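Local coordinates for pyrrolidone-carboxylate peptidase (Deinococcus radiodurans R1, PDB 5Z48), which probably removes N-terminal pyroglutamyl groups from peptides, as a homotetrameric cysteine peptidase of the C15 family, at residues B[77-83]-B[169-173]; B[17-22]-B[71-75]; B[127-133]-B[199-204]; B[10-14]-B[144-149]; B[26-30]-B[41-45]. One frame throughout, in Å; residues are numbered along the deposited sequence.

Contact 1 (B[77-83]-B[169-173]). With PCA (pyroglutamic acid), chain I.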
# COMPACT_ATOMS: atom_id res chain seq x y z
N ARG B 77 9.78 2.10 -2.30
CA ARG B 77 10.10 1.89 -0.90
C ARG B 77 10.19 3.23 -0.17
O ARG B 77 10.70 4.22 -0.74
CB ARG B 77 11.40 1.11 -0.75
CG ARG B 77 11.38 -0.28 -1.35
CD ARG B 77 12.55 -1.14 -0.84
NE ARG B 77 12.53 -2.44 -1.54
CZ ARG B 77 13.53 -3.33 -1.44
NH1 ARG B 77 14.62 -3.08 -0.70
NH2 ARG B 77 13.47 -4.48 -2.12
N PRO B 78 9.71 3.30 1.07
CA PRO B 78 9.68 4.58 1.80
C PRO B 78 10.99 4.95 2.49
O PRO B 78 11.22 6.15 2.74
CB PRO B 78 8.57 4.37 2.85
CG PRO B 78 8.58 2.85 3.09
CD PRO B 78 8.83 2.28 1.69
N GLN B 79 11.86 3.98 2.78
CA GLN B 79 13.02 4.21 3.64
C GLN B 79 14.20 3.45 3.05
O GLN B 79 14.02 2.44 2.35
CB GLN B 79 12.76 3.76 5.10
CG GLN B 79 11.53 4.47 5.72
CD GLN B 79 11.15 3.97 7.10
OE1 GLN B 79 11.81 3.07 7.63
NE2 GLN B 79 10.10 4.59 7.71
N VAL B 80 15.41 3.95 3.32
CA VAL B 80 16.60 3.18 2.93
C VAL B 80 16.56 1.78 3.54
O VAL B 80 16.14 1.59 4.70
CB VAL B 80 17.89 3.90 3.35
CG1 VAL B 80 18.07 5.18 2.50
CG2 VAL B 80 17.94 4.26 4.84
N THR B 81 17.05 0.79 2.76
CA THR B 81 17.06 -0.61 3.17
C THR B 81 18.38 -1.28 2.81
O THR B 81 19.05 -0.92 1.83
CB THR B 81 15.89 -1.44 2.55
OG1 THR B 81 15.84 -1.24 1.11
CG2 THR B 81 14.55 -1.03 3.19
N LEU B 82 18.76 -2.25 3.64
CA LEU B 82 19.96 -3.07 3.43
C LEU B 82 19.52 -4.47 3.01
O LEU B 82 18.72 -5.10 3.72
CB LEU B 82 20.79 -3.17 4.71
CG LEU B 82 21.31 -1.88 5.29
CD1 LEU B 82 21.84 -2.19 6.68
CD2 LEU B 82 22.40 -1.30 4.37
N GLU B 83 20.06 -4.97 1.88
CA GLU B 83 19.68 -6.29 1.37
C GLU B 83 20.40 -7.39 2.13
O GLU B 83 21.64 -7.40 2.23
CB GLU B 83 20.00 -6.41 -0.13
CG GLU B 83 19.17 -5.43 -0.95
CD GLU B 83 17.67 -5.59 -0.83
OE1 GLU B 83 17.18 -6.65 -0.32
OE2 GLU B 83 16.95 -4.61 -1.20
N PHE B 169 24.40 -4.53 -0.34
CA PHE B 169 23.57 -3.68 -1.17
C PHE B 169 22.68 -2.78 -0.33
O PHE B 169 22.07 -3.21 0.66
CB PHE B 169 22.69 -4.49 -2.14
CG PHE B 169 22.33 -3.68 -3.37
CD1 PHE B 169 21.25 -2.73 -3.33
CD2 PHE B 169 23.09 -3.77 -4.53
CE1 PHE B 169 20.99 -1.96 -4.42
CE2 PHE B 169 22.85 -2.97 -5.61
CZ PHE B 169 21.81 -2.04 -5.56
N LEU B 170 22.60 -1.52 -0.76
CA LEU B 170 21.79 -0.49 -0.11
C LEU B 170 20.81 0.07 -1.16
O LEU B 170 21.22 0.72 -2.13
CB LEU B 170 22.74 0.59 0.47
CG LEU B 170 22.18 1.64 1.41
CD1 LEU B 170 23.27 2.53 1.95
CD2 LEU B 170 21.13 2.48 0.79
N HIS B 171 19.50 -0.23 -0.99
CA HIS B 171 18.46 0.30 -1.87
C HIS B 171 17.94 1.61 -1.29
O HIS B 171 17.69 1.71 -0.09
CB HIS B 171 17.30 -0.69 -1.99
CG HIS B 171 17.32 -1.53 -3.24
ND1 HIS B 171 17.29 -2.92 -3.21
CD2 HIS B 171 17.35 -1.18 -4.55
CE1 HIS B 171 17.28 -3.37 -4.46
NE2 HIS B 171 17.31 -2.34 -5.29
N VAL B 172 17.75 2.61 -2.18
CA VAL B 172 17.30 3.92 -1.72
C VAL B 172 15.95 4.26 -2.33
O VAL B 172 15.65 3.84 -3.46
CB VAL B 172 18.34 5.03 -2.03
CG1 VAL B 172 19.73 4.65 -1.45
CG2 VAL B 172 18.44 5.33 -3.53
N PRO B 173 15.12 5.03 -1.65
CA PRO B 173 13.86 5.50 -2.25
C PRO B 173 14.07 6.40 -3.46
O PRO B 173 15.17 6.92 -3.71
CB PRO B 173 13.21 6.32 -1.11
CG PRO B 173 13.72 5.67 0.15
CD PRO B 173 15.21 5.35 -0.20
N PCA I . 17.29 -0.23 -9.39
CA PCA I . 17.04 -1.42 -10.20
CB PCA I . 18.15 -1.50 -11.27
CG PCA I . 18.98 -0.22 -11.17
CD PCA I . 18.43 0.46 -9.94
OE PCA I . 18.91 1.51 -9.50
C PCA I . 16.93 -2.67 -9.30
O PCA I . 17.28 -3.79 -9.66
OXT PCA I . 16.50 -2.55 -8.11
O HOH W 1 14.90 1.16 0.07
O HOH W 2 23.49 -5.42 2.26
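His171 turns one nitrogen to Glu83 and the other to the bound pyroglutamate, in the one of its two modelled conformers described here. Its ND1 donates to Glu83 OE2 over 2.6 Å in a nearly straight bond (166°). The carboxylate oxygen lies close to the imidazole plane and is met on its anti side, with the two flat groups almost perpendicular (88°). NE2 of His171 donates to OXT of the ligand at 2.9 Å. The same Glu83 OE2 is taken on its syn side by Arg77 NH1, 2.8 Å away, in a salt bridge, and two donors thereby fix this oxygen. A bend at chi2 (-60°) turns the Glu83 carboxylate so that OE2 meets His171 ND1.

One shell further out, Arg77 NH1 also reaches Thr81 OG1, Arg77 NH2 is bound to Ser140 O, and Glu83 OE1 to Ser138 OG. Phe169 lays CE1 over the centre of the imidazole, which probably restricts its tilt. Beneath all this runs antiparallel pairing: Thr81 and His171 exchange two backbone bonds, and Glu83 N binds Phe169 O at 2.9 Å. Leu82 and Leu170 occupy the other side of the sheet, toward helix 121-130. Pro173 CB closes the far end against Arg77 O at 3.3 Å. The geometry is consistent with a Cys-His-Glu catalytic triad, in which Glu83 orients the histidine that faces Cys146.

Contact 2 (B[17-22]-B[71-75]). With PCA (pyroglutamic acid), chain I.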
# COMPACT_ATOMS: atom_id res chain seq x y z
N HIS B 17 12.34 6.40 -15.33
CA HIS B 17 12.92 7.32 -14.35
C HIS B 17 13.95 8.24 -15.02
O HIS B 17 14.87 7.74 -15.69
CB HIS B 17 13.58 6.54 -13.19
CG HIS B 17 12.68 5.48 -12.60
ND1 HIS B 17 11.45 5.78 -12.05
CD2 HIS B 17 12.85 4.15 -12.47
CE1 HIS B 17 10.89 4.66 -11.61
NE2 HIS B 17 11.73 3.66 -11.84
N PRO B 18 13.84 9.56 -14.83
CA PRO B 18 14.79 10.49 -15.47
C PRO B 18 16.09 10.66 -14.72
O PRO B 18 17.03 11.28 -15.25
CB PRO B 18 14.01 11.81 -15.50
CG PRO B 18 13.05 11.71 -14.30
CD PRO B 18 12.69 10.23 -14.21
N ASP B 19 16.15 10.16 -13.50
CA ASP B 19 17.28 10.33 -12.61
C ASP B 19 17.40 9.05 -11.80
O ASP B 19 16.45 8.26 -11.71
CB ASP B 19 17.05 11.55 -11.69
CG ASP B 19 18.31 11.96 -10.95
OD1 ASP B 19 19.42 11.78 -11.51
OD2 ASP B 19 18.21 12.45 -9.81
N ASN B 20 18.58 8.81 -11.24
CA ASN B 20 18.76 7.68 -10.32
C ASN B 20 19.43 8.22 -9.07
O ASN B 20 20.60 8.67 -9.15
CB ASN B 20 19.56 6.54 -10.96
CG ASN B 20 19.48 5.28 -10.16
OD1 ASN B 20 19.56 5.32 -8.94
ND2 ASN B 20 19.34 4.14 -10.84
N PRO B 21 18.75 8.24 -7.92
CA PRO B 21 19.36 8.79 -6.70
C PRO B 21 20.61 8.04 -6.27
O PRO B 21 21.43 8.61 -5.55
CB PRO B 21 18.26 8.70 -5.64
CG PRO B 21 17.13 7.88 -6.26
CD PRO B 21 17.32 7.87 -7.74
N SER B 22 20.77 6.77 -6.65
CA SER B 22 22.01 6.06 -6.30
C SER B 22 23.18 6.61 -7.09
O SER B 22 24.29 6.75 -6.55
CB SER B 22 21.82 4.53 -6.50
OG SER B 22 21.75 4.15 -7.87
N THR B 71 24.83 0.38 -4.39
CA THR B 71 23.56 1.06 -4.15
C THR B 71 22.71 1.14 -5.42
O THR B 71 23.21 1.09 -6.56
CB THR B 71 23.75 2.48 -3.55
OG1 THR B 71 24.18 3.42 -4.54
CG2 THR B 71 24.79 2.45 -2.43
N GLY B 72 21.40 1.34 -5.22
CA GLY B 72 20.49 1.39 -6.35
C GLY B 72 19.15 1.91 -5.89
O GLY B 72 18.86 1.95 -4.68
N LEU B 73 18.32 2.28 -6.88
CA LEU B 73 16.97 2.78 -6.63
C LEU B 73 15.97 1.65 -6.39
O LEU B 73 15.96 0.65 -7.10
CB LEU B 73 16.52 3.60 -7.84
CG LEU B 73 15.07 4.08 -7.91
CD1 LEU B 73 14.72 5.05 -6.79
CD2 LEU B 73 14.81 4.73 -9.27
N ALA B 74 15.12 1.81 -5.36
CA ALA B 74 13.95 0.95 -5.17
C ALA B 74 12.73 1.86 -5.15
O ALA B 74 12.22 2.18 -4.08
CB ALA B 74 14.04 0.12 -3.87
N ALA B 75 12.25 2.27 -6.33
CA ALA B 75 11.13 3.19 -6.40
C ALA B 75 9.88 2.55 -5.82
O ALA B 75 9.43 1.49 -6.27
CB ALA B 75 10.90 3.59 -7.87
N PCA I . 17.29 -0.23 -9.39
CA PCA I . 17.04 -1.42 -10.20
CB PCA I . 18.15 -1.50 -11.27
CG PCA I . 18.98 -0.22 -11.17
CD PCA I . 18.43 0.46 -9.94
OE PCA I . 18.91 1.51 -9.50
C PCA I . 16.93 -2.67 -9.30
O PCA I . 17.28 -3.79 -9.66
OXT PCA I . 16.50 -2.55 -8.11
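Leu73 spreads its two methyls between His17 and Pro21, and these apolar touches dominate the direct meeting of 17-22 with 71-75, which no hydrogen bond joins. CD2 sits over one face of the His17 imidazole, 4.0 Å from its centroid, as a CH-pi contact displaced toward the rim. CD1 presses on Pro21 CG at 3.8 Å; with CG of Leu73 trans to the backbone N (chi1 172°), the branches can reach both. Packing is tight where Ser22 CB meets Gly72 CA, at 3.4 Å.

The polar bonds run within the 17-22 segment and through the ligand. Asn20 OD1 accepts from Ser22 N at 3.0 Å, capping helix 21-29, and also from Ser22 OG, which approaches from above the amide plane. These bonds, with one from ND2 to Glu12 O, probably set the amide so that Asn20 ND2 donates almost straight (170°) to the lactam oxygen OE of pyroglutamate at 3.0 Å. Leu73 N donates to the same OE at 2.8 Å, while Leu73 O receives the lactam N-H, also at 2.8 Å. One strand residue thus reads both donor and acceptor of the ring amide, the recognition expected of a pyroglutamyl pocket.

Contact 3 (B[127-133]-B[199-204]); sequences AWREAEI and RAVRVA
Helix 121-130 ends beside helix 194-211, the backbones coming nearest at Trp128 and Val203, whose CA atoms are 6.5 Å apart. Glu132, with positive phi, closes the first helix in a Schellman motif, Ile133 N bonding to Trp128 O and Glu132 N to Arg129 O.

Two side chains bond to backbone carbonyls across the gap. Trp128 points the edge of its indole at the other helix, where NE1 donates to Ala200 O at 2.9 Å (163°). That oxygen already serves the helical bond from Ala204 N, and the two donors arrive from opposite faces of the carbonyl plane. In the reverse direction Arg199 NH1 donates to Ala131 O, also at 2.9 Å, in the carbonyl plane and on a lone pair. A turn at chi3 (61°) brings the guanidinium round to this oxygen, and one of its faces is covered by Ile133, whose CG1 is 3.6 Å from NH2. A second charge, Glu196, holds NH2 by a salt bridge.

Ile133 lies between the two bonds, its CG2 over a face of the Trp128 indole. Val203 packs beside them: CG1 lies 3.7 Å from Trp128 CD1 and 3.9 Å from Ala127 CB, while CG2 faces Ala131 CB. Trp128 and Ala200 both rest on Val80 of the sheet, and Arg129 binds Leu180 O of the second subunit. Both helices belong to one layer of an alpha/beta/alpha sandwich, helix 121-130 ending in its Schellman motif.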
# COMPACT_ATOMS: atom_id res chain seq x y z
N ALA B 127 23.65 3.03 13.29
CA ALA B 127 24.21 4.32 12.89
C ALA B 127 23.15 5.20 12.24
O ALA B 127 23.08 6.41 12.50
CB ALA B 127 25.40 4.11 11.95
N TRP B 128 22.31 4.60 11.39
CA TRP B 128 21.20 5.33 10.79
C TRP B 128 20.27 5.88 11.86
O TRP B 128 19.88 7.04 11.82
CB TRP B 128 20.40 4.42 9.85
CG TRP B 128 20.95 4.24 8.45
CD1 TRP B 128 21.90 5.01 7.82
CD2 TRP B 128 20.57 3.23 7.53
NE1 TRP B 128 22.12 4.54 6.55
CE2 TRP B 128 21.31 3.45 6.34
CE3 TRP B 128 19.66 2.16 7.58
CZ2 TRP B 128 21.19 2.61 5.22
CZ3 TRP B 128 19.53 1.36 6.45
CH2 TRP B 128 20.27 1.60 5.28
N ARG B 129 19.89 5.04 12.83
CA ARG B 129 18.98 5.52 13.88
C ARG B 129 19.60 6.67 14.69
O ARG B 129 18.92 7.67 15.01
CB ARG B 129 18.60 4.36 14.80
CG ARG B 129 17.50 4.78 15.81
CD ARG B 129 16.71 3.61 16.39
NE ARG B 129 15.73 3.05 15.44
CZ ARG B 129 14.45 3.43 15.36
NH1 ARG B 129 14.02 4.39 16.15
NH2 ARG B 129 13.63 2.87 14.48
N GLU B 130 20.89 6.57 15.01
CA GLU B 130 21.54 7.64 15.73
C GLU B 130 21.54 8.94 14.92
O GLU B 130 21.41 10.02 15.50
CB GLU B 130 22.97 7.20 16.09
CG GLU B 130 23.65 8.06 17.18
CD GLU B 130 24.32 9.31 16.65
OE1 GLU B 130 24.64 9.35 15.43
OE2 GLU B 130 24.53 10.27 17.45
N ALA B 131 21.60 8.83 13.59
CA ALA B 131 21.53 9.98 12.70
C ALA B 131 20.10 10.38 12.35
O ALA B 131 19.90 11.21 11.44
CB ALA B 131 22.31 9.70 11.41
N GLU B 132 19.10 9.80 13.04
CA GLU B 132 17.67 10.09 12.83
C GLU B 132 17.20 9.71 11.43
O GLU B 132 16.29 10.35 10.89
CB GLU B 132 17.33 11.55 13.15
CG GLU B 132 17.67 11.91 14.60
CD GLU B 132 17.42 13.35 14.95
OE1 GLU B 132 17.94 13.78 16.01
OE2 GLU B 132 16.75 14.08 14.17
N ILE B 133 17.76 8.63 10.89
CA ILE B 133 17.37 8.10 9.58
C ILE B 133 16.62 6.80 9.79
O ILE B 133 17.21 5.81 10.26
CB ILE B 133 18.59 7.89 8.66
CG1 ILE B 133 19.26 9.24 8.40
CG2 ILE B 133 18.18 7.26 7.32
CD1 ILE B 133 20.65 9.09 7.76
N ARG B 199 23.07 11.47 2.48
CA ARG B 199 23.48 11.36 3.87
C ARG B 199 23.31 9.93 4.38
O ARG B 199 24.17 9.44 5.13
CB ARG B 199 22.68 12.34 4.73
CG ARG B 199 23.25 12.44 6.15
CD ARG B 199 22.59 13.57 6.91
NE ARG B 199 21.14 13.39 7.08
CZ ARG B 199 20.57 12.89 8.19
NH1 ARG B 199 21.30 12.54 9.25
NH2 ARG B 199 19.24 12.79 8.28
N ALA B 200 22.23 9.24 3.99
CA ALA B 200 22.04 7.85 4.42
C ALA B 200 23.15 6.96 3.89
O ALA B 200 23.65 6.08 4.60
CB ALA B 200 20.66 7.33 3.96
N VAL B 201 23.54 7.16 2.63
CA VAL B 201 24.63 6.36 2.06
C VAL B 201 25.94 6.66 2.80
O VAL B 201 26.71 5.74 3.11
CB VAL B 201 24.73 6.62 0.55
CG1 VAL B 201 25.90 5.87 -0.08
CG2 VAL B 201 23.42 6.19 -0.11
N ARG B 202 26.19 7.93 3.08
CA ARG B 202 27.40 8.36 3.80
C ARG B 202 27.46 7.72 5.19
O ARG B 202 28.50 7.19 5.60
CB ARG B 202 27.42 9.88 3.93
CG ARG B 202 28.69 10.36 4.65
CD ARG B 202 28.75 11.85 4.86
NE ARG B 202 29.97 12.23 5.59
CZ ARG B 202 30.61 13.39 5.44
NH1 ARG B 202 30.16 14.28 4.56
NH2 ARG B 202 31.71 13.66 6.15
N VAL B 203 26.35 7.77 5.93
CA VAL B 203 26.31 7.19 7.27
C VAL B 203 26.56 5.68 7.22
O VAL B 203 27.29 5.13 8.07
CB VAL B 203 24.97 7.56 7.96
CG1 VAL B 203 24.76 6.83 9.30
CG2 VAL B 203 24.97 9.05 8.23
N ALA B 204 26.00 4.99 6.22
CA ALA B 204 26.27 3.57 6.06
C ALA B 204 27.74 3.33 5.78
O ALA B 204 28.33 2.42 6.37
CB ALA B 204 25.39 2.96 4.95

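Contact 4 (B[10-14]-B[144-149]). With PCA (pyroglutamic acid), chain I.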
# COMPACT_ATOMS: atom_id res chain seq x y z
N GLY B 10 26.77 3.20 -7.82
CA GLY B 10 25.37 3.51 -8.08
C GLY B 10 25.04 3.09 -9.50
O GLY B 10 25.91 2.64 -10.24
N PHE B 11 23.77 3.23 -9.85
CA PHE B 11 23.30 2.85 -11.18
C PHE B 11 22.80 4.07 -11.96
O PHE B 11 22.31 5.05 -11.38
CB PHE B 11 22.13 1.81 -11.12
CG PHE B 11 22.57 0.40 -10.96
CD1 PHE B 11 23.05 -0.31 -12.04
CD2 PHE B 11 22.50 -0.24 -9.71
CE1 PHE B 11 23.43 -1.64 -11.93
CE2 PHE B 11 22.87 -1.60 -9.58
CZ PHE B 11 23.35 -2.29 -10.68
N GLU B 12 22.88 3.98 -13.30
CA GLU B 12 22.29 4.98 -14.22
C GLU B 12 20.75 4.98 -14.17
O GLU B 12 20.12 4.04 -13.67
CB GLU B 12 22.73 4.69 -15.64
CG GLU B 12 24.23 4.69 -15.82
CD GLU B 12 24.66 4.31 -17.24
OE1 GLU B 12 23.80 4.06 -18.12
OE2 GLU B 12 25.88 4.22 -17.46
N PRO B 13 20.10 6.03 -14.73
CA PRO B 13 18.64 5.98 -14.86
C PRO B 13 18.21 4.81 -15.73
O PRO B 13 18.96 4.33 -16.58
CB PRO B 13 18.29 7.32 -15.52
CG PRO B 13 19.49 8.22 -15.22
CD PRO B 13 20.67 7.28 -15.25
N PHE B 14 16.98 4.36 -15.50
CA PHE B 14 16.44 3.22 -16.23
C PHE B 14 14.93 3.34 -16.21
O PHE B 14 14.35 4.15 -15.47
CB PHE B 14 16.88 1.88 -15.58
CG PHE B 14 16.33 1.68 -14.21
CD1 PHE B 14 16.88 2.37 -13.14
CD2 PHE B 14 15.23 0.86 -14.01
CE1 PHE B 14 16.37 2.21 -11.85
CE2 PHE B 14 14.69 0.68 -12.73
CZ PHE B 14 15.26 1.38 -11.65
N TYR B 144 16.26 -8.32 -10.46
CA TYR B 144 16.67 -7.46 -11.56
C TYR B 144 18.16 -7.15 -11.42
O TYR B 144 18.90 -7.97 -10.90
CB TYR B 144 15.76 -6.22 -11.55
CG TYR B 144 15.74 -5.25 -12.74
CD1 TYR B 144 15.56 -5.65 -14.07
CD2 TYR B 144 15.80 -3.89 -12.49
CE1 TYR B 144 15.48 -4.71 -15.11
CE2 TYR B 144 15.72 -2.95 -13.52
CZ TYR B 144 15.55 -3.36 -14.82
OH TYR B 144 15.45 -2.41 -15.82
N VAL B 145 18.62 -6.00 -11.89
CA VAL B 145 20.07 -5.81 -12.02
C VAL B 145 20.73 -5.54 -10.67
O VAL B 145 21.90 -5.93 -10.47
CB VAL B 145 20.39 -4.72 -13.07
CG1 VAL B 145 21.90 -4.70 -13.43
CG2 VAL B 145 19.63 -4.94 -14.39
N CYS B 146 20.03 -4.91 -9.70
CA CYS B 146 20.63 -4.71 -8.37
C CYS B 146 20.91 -6.04 -7.69
O CYS B 146 22.00 -6.26 -7.16
CB CYS B 146 19.70 -3.86 -7.49
SG CYS B 146 19.56 -2.12 -8.10
N ASN B 147 19.93 -6.94 -7.67
CA ASN B 147 20.21 -8.26 -7.14
C ASN B 147 21.36 -8.93 -7.87
O ASN B 147 22.23 -9.57 -7.24
CB ASN B 147 18.97 -9.12 -7.27
CG ASN B 147 19.23 -10.56 -6.83
OD1 ASN B 147 19.25 -10.83 -5.61
ND2 ASN B 147 19.44 -11.45 -7.78
N PHE B 148 21.38 -8.82 -9.20
CA PHE B 148 22.45 -9.45 -9.99
C PHE B 148 23.82 -8.99 -9.51
O PHE B 148 24.71 -9.84 -9.34
CB PHE B 148 22.25 -9.15 -11.48
CG PHE B 148 23.41 -9.57 -12.33
CD1 PHE B 148 24.48 -8.69 -12.55
CD2 PHE B 148 23.45 -10.85 -12.85
CE1 PHE B 148 25.58 -9.09 -13.31
CE2 PHE B 148 24.55 -11.26 -13.63
CZ PHE B 148 25.61 -10.38 -13.83
N VAL B 149 24.02 -7.68 -9.29
CA VAL B 149 25.38 -7.23 -8.95
C VAL B 149 25.73 -7.61 -7.52
O VAL B 149 26.91 -7.85 -7.20
CB VAL B 149 25.62 -5.73 -9.23
CG1 VAL B 149 25.55 -5.40 -10.73
CG2 VAL B 149 24.69 -4.80 -8.41
N PCA I . 17.29 -0.23 -9.39
CA PCA I . 17.04 -1.42 -10.20
CB PCA I . 18.15 -1.50 -11.27
CG PCA I . 18.98 -0.22 -11.17
CD PCA I . 18.43 0.46 -9.94
OE PCA I . 18.91 1.51 -9.50
C PCA I . 16.93 -2.67 -9.30
O PCA I . 17.28 -3.79 -9.66
OXT PCA I . 16.50 -2.55 -8.11
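Cys146 touches Phe11 through its sulfur, and its backbone N makes the hydrogen bond of these two segments to the ligand, donating to the carboxylate O of pyroglutamate at 3.0 Å (162°). The bond comes from the first turn of helix 145-159, with Tyr144 as N-cap residue, and the helix end would probably help polarise the carboxylate; in a substrate, this position is consistent with a share in an oxyanion hole. Tyr144 brings its ring edge to the same oxygen, CD2 lying 3.2 Å from it.

Two phenylalanines flank the lactam. Phe11, tilted to it, offers a face chiefly to the ring carbon CG of the ligand, 3.6 Å from its own CG. Phe14, whose CG stands between backbone N and carbonyl carbon (chi1 65°), lays its face over the lactam, and its CZ is 3.4 Å from the ligand N.

The far rim of the Phe11 ring packs on the helix. Its CZ meets Val149 CG2 edge-on at 3.6 Å, its CE1 meets Val145 CG1, and its CE2 is 3.7 Å from Cys146 SG, the sulfur standing oblique to the ring. Phe14 and Tyr144 meet obliquely, planes 52° apart, with Tyr144 OH tied to Pro95 O. Thus the end of strand 5-11 faces the start of helix 145-159, while Phe169 of strand 167-172 touches Cys146 and Val149, and helix 49-63 backs Val149.

Contact 5 (B[26-30]-B[41-45])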
# COMPACT_ATOMS: atom_id res chain seq x y z
N ALA B 26 26.47 8.36 -5.24
CA ALA B 26 27.83 7.90 -5.53
C ALA B 26 28.67 9.06 -6.05
O ALA B 26 29.84 9.23 -5.65
CB ALA B 26 27.82 6.75 -6.54
N GLN B 27 28.10 9.89 -6.93
CA GLN B 27 28.86 11.01 -7.47
C GLN B 27 29.28 11.98 -6.38
O GLN B 27 30.43 12.45 -6.36
CB GLN B 27 28.04 11.73 -8.55
CG GLN B 27 28.91 12.53 -9.55
CD GLN B 27 29.64 11.62 -10.56
OE1 GLN B 27 29.24 10.48 -10.78
NE2 GLN B 27 30.63 12.17 -11.26
N GLU B 28 28.36 12.30 -5.45
CA GLU B 28 28.67 13.30 -4.43
C GLU B 28 29.69 12.79 -3.43
O GLU B 28 30.47 13.61 -2.89
CB GLU B 28 27.41 13.69 -3.65
CG GLU B 28 26.34 14.42 -4.39
CD GLU B 28 25.27 14.87 -3.38
OE1 GLU B 28 25.65 15.59 -2.42
OE2 GLU B 28 24.09 14.46 -3.51
N LEU B 29 29.72 11.48 -3.17
CA LEU B 29 30.57 10.96 -2.12
C LEU B 29 31.92 10.47 -2.63
O LEU B 29 32.80 10.15 -1.82
CB LEU B 29 29.84 9.83 -1.38
CG LEU B 29 28.59 10.33 -0.64
CD1 LEU B 29 27.81 9.11 -0.13
CD2 LEU B 29 28.92 11.30 0.52
N HIS B 30 32.16 10.48 -3.95
CA HIS B 30 33.46 10.05 -4.43
C HIS B 30 34.61 10.82 -3.77
O HIS B 30 34.59 12.05 -3.72
CB HIS B 30 33.60 10.22 -5.95
CG HIS B 30 34.97 9.86 -6.44
ND1 HIS B 30 35.47 8.57 -6.35
CD2 HIS B 30 35.98 10.62 -6.95
CE1 HIS B 30 36.70 8.55 -6.81
NE2 HIS B 30 37.04 9.77 -7.20
N HIS B 41 35.85 5.31 -3.19
CA HIS B 41 36.04 5.35 -4.64
C HIS B 41 34.69 5.02 -5.25
O HIS B 41 34.19 3.92 -5.05
CB HIS B 41 37.06 4.30 -5.09
CG HIS B 41 37.22 4.25 -6.57
ND1 HIS B 41 38.15 5.01 -7.24
CD2 HIS B 41 36.53 3.56 -7.52
CE1 HIS B 41 38.06 4.76 -8.54
NE2 HIS B 41 37.07 3.91 -8.74
N SER B 42 34.11 5.94 -6.01
CA SER B 42 32.79 5.70 -6.59
C SER B 42 32.87 5.31 -8.06
O SER B 42 33.76 5.75 -8.80
CB SER B 42 31.91 6.94 -6.48
OG SER B 42 31.79 7.33 -5.14
N ALA B 43 31.84 4.58 -8.51
CA ALA B 43 31.65 4.25 -9.92
C ALA B 43 30.17 4.09 -10.23
O ALA B 43 29.38 3.72 -9.36
CB ALA B 43 32.38 2.96 -10.33
N LEU B 44 29.81 4.42 -11.44
CA LEU B 44 28.46 4.17 -11.90
C LEU B 44 28.43 2.94 -12.78
O LEU B 44 29.34 2.70 -13.58
CB LEU B 44 27.93 5.37 -12.67
CG LEU B 44 27.78 6.60 -11.79
CD1 LEU B 44 27.04 7.65 -12.61
CD2 LEU B 44 27.06 6.32 -10.45
N LEU B 45 27.40 2.13 -12.58
CA LEU B 45 27.17 0.93 -13.37
C LEU B 45 25.99 1.10 -14.33
O LEU B 45 24.99 1.77 -14.00
CB LEU B 45 26.87 -0.25 -12.44
CG LEU B 45 28.00 -0.53 -11.41
CD1 LEU B 45 27.59 -1.66 -10.44
CD2 LEU B 45 29.30 -0.96 -12.08
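His30 and His41 meet as an offset edge-to-face pair: the edge of the His30 imidazole is directed at the face of His41, with centroids 5.4 Å apart and planes at 81°. The nearest ring atoms are His30 CE1 and His41 ND1, at 3.8 Å. Also at the edge of the His30 ring, close to its plane, sits the backbone N-H of Ser42, which donates to ND1 over 3.0 Å in an almost linear bond (174°). Because ND1 acts as acceptor here, the ring is probably not protonated at that nitrogen. A chi1 of 176° swings the His30 ring away from its own backbone N and across to the strand.

Ser42, which follows His41 in the strand, also holds the helix end: its OG donates to Ala26 O at 2.8 Å, approaching from a direction tilted from the carbonyl plane. Within 26-30 the same oxygen receives weak backbone bonds from Leu29 N and His30 N, and the hydroxyl supplements them where the helix stops. Helix 21-29 links the parallel neighbours 5-11 and 38-45, giving a beta-alpha-beta unit, and its last turn is thereby fastened to the second strand.

Apolar touches continue along the strand. Ala26 CB lies 4.1 Å from Ser42 CB and 4.0 Å from Leu44 CD2, although Leu44 was modelled in two conformers and the latter distance belongs to one of them. Leu29 leads away from 41-45, reaching Leu8 of strand 5-11 and Val201 of helix 194-211. On the other side of strand 38-45, His41 touches Leu59 and Gln63 of helix 49-63.

Contacts 1, 2 and 4 all touch pyroglutamate, their centres 9 to 13 Å apart: contact 2 reads the lactam, contact 4 flanks it and supplies Cys146, and contact 1 supplies His171 and Glu83. Contacts 1 and 2 join through neighbouring strands, Val172 N lying 2.8 Å from Gly72 O, while contacts 2 and 4 meet where Asn20 ND2 is 2.9 Å from Glu12 O. Phe169 CZ packs 3.4 Å from Cys146 SG. Contact 3 packs on the Leu82 and Leu170 side of contact 1, centres about 12 Å apart, with Trp128 CH2 on Val80 CG2 at 3.6 Å. Contact 5 continues the sheet beyond contact 4 through Gly10 and Leu45, and shares helix 21-29 with contact 2.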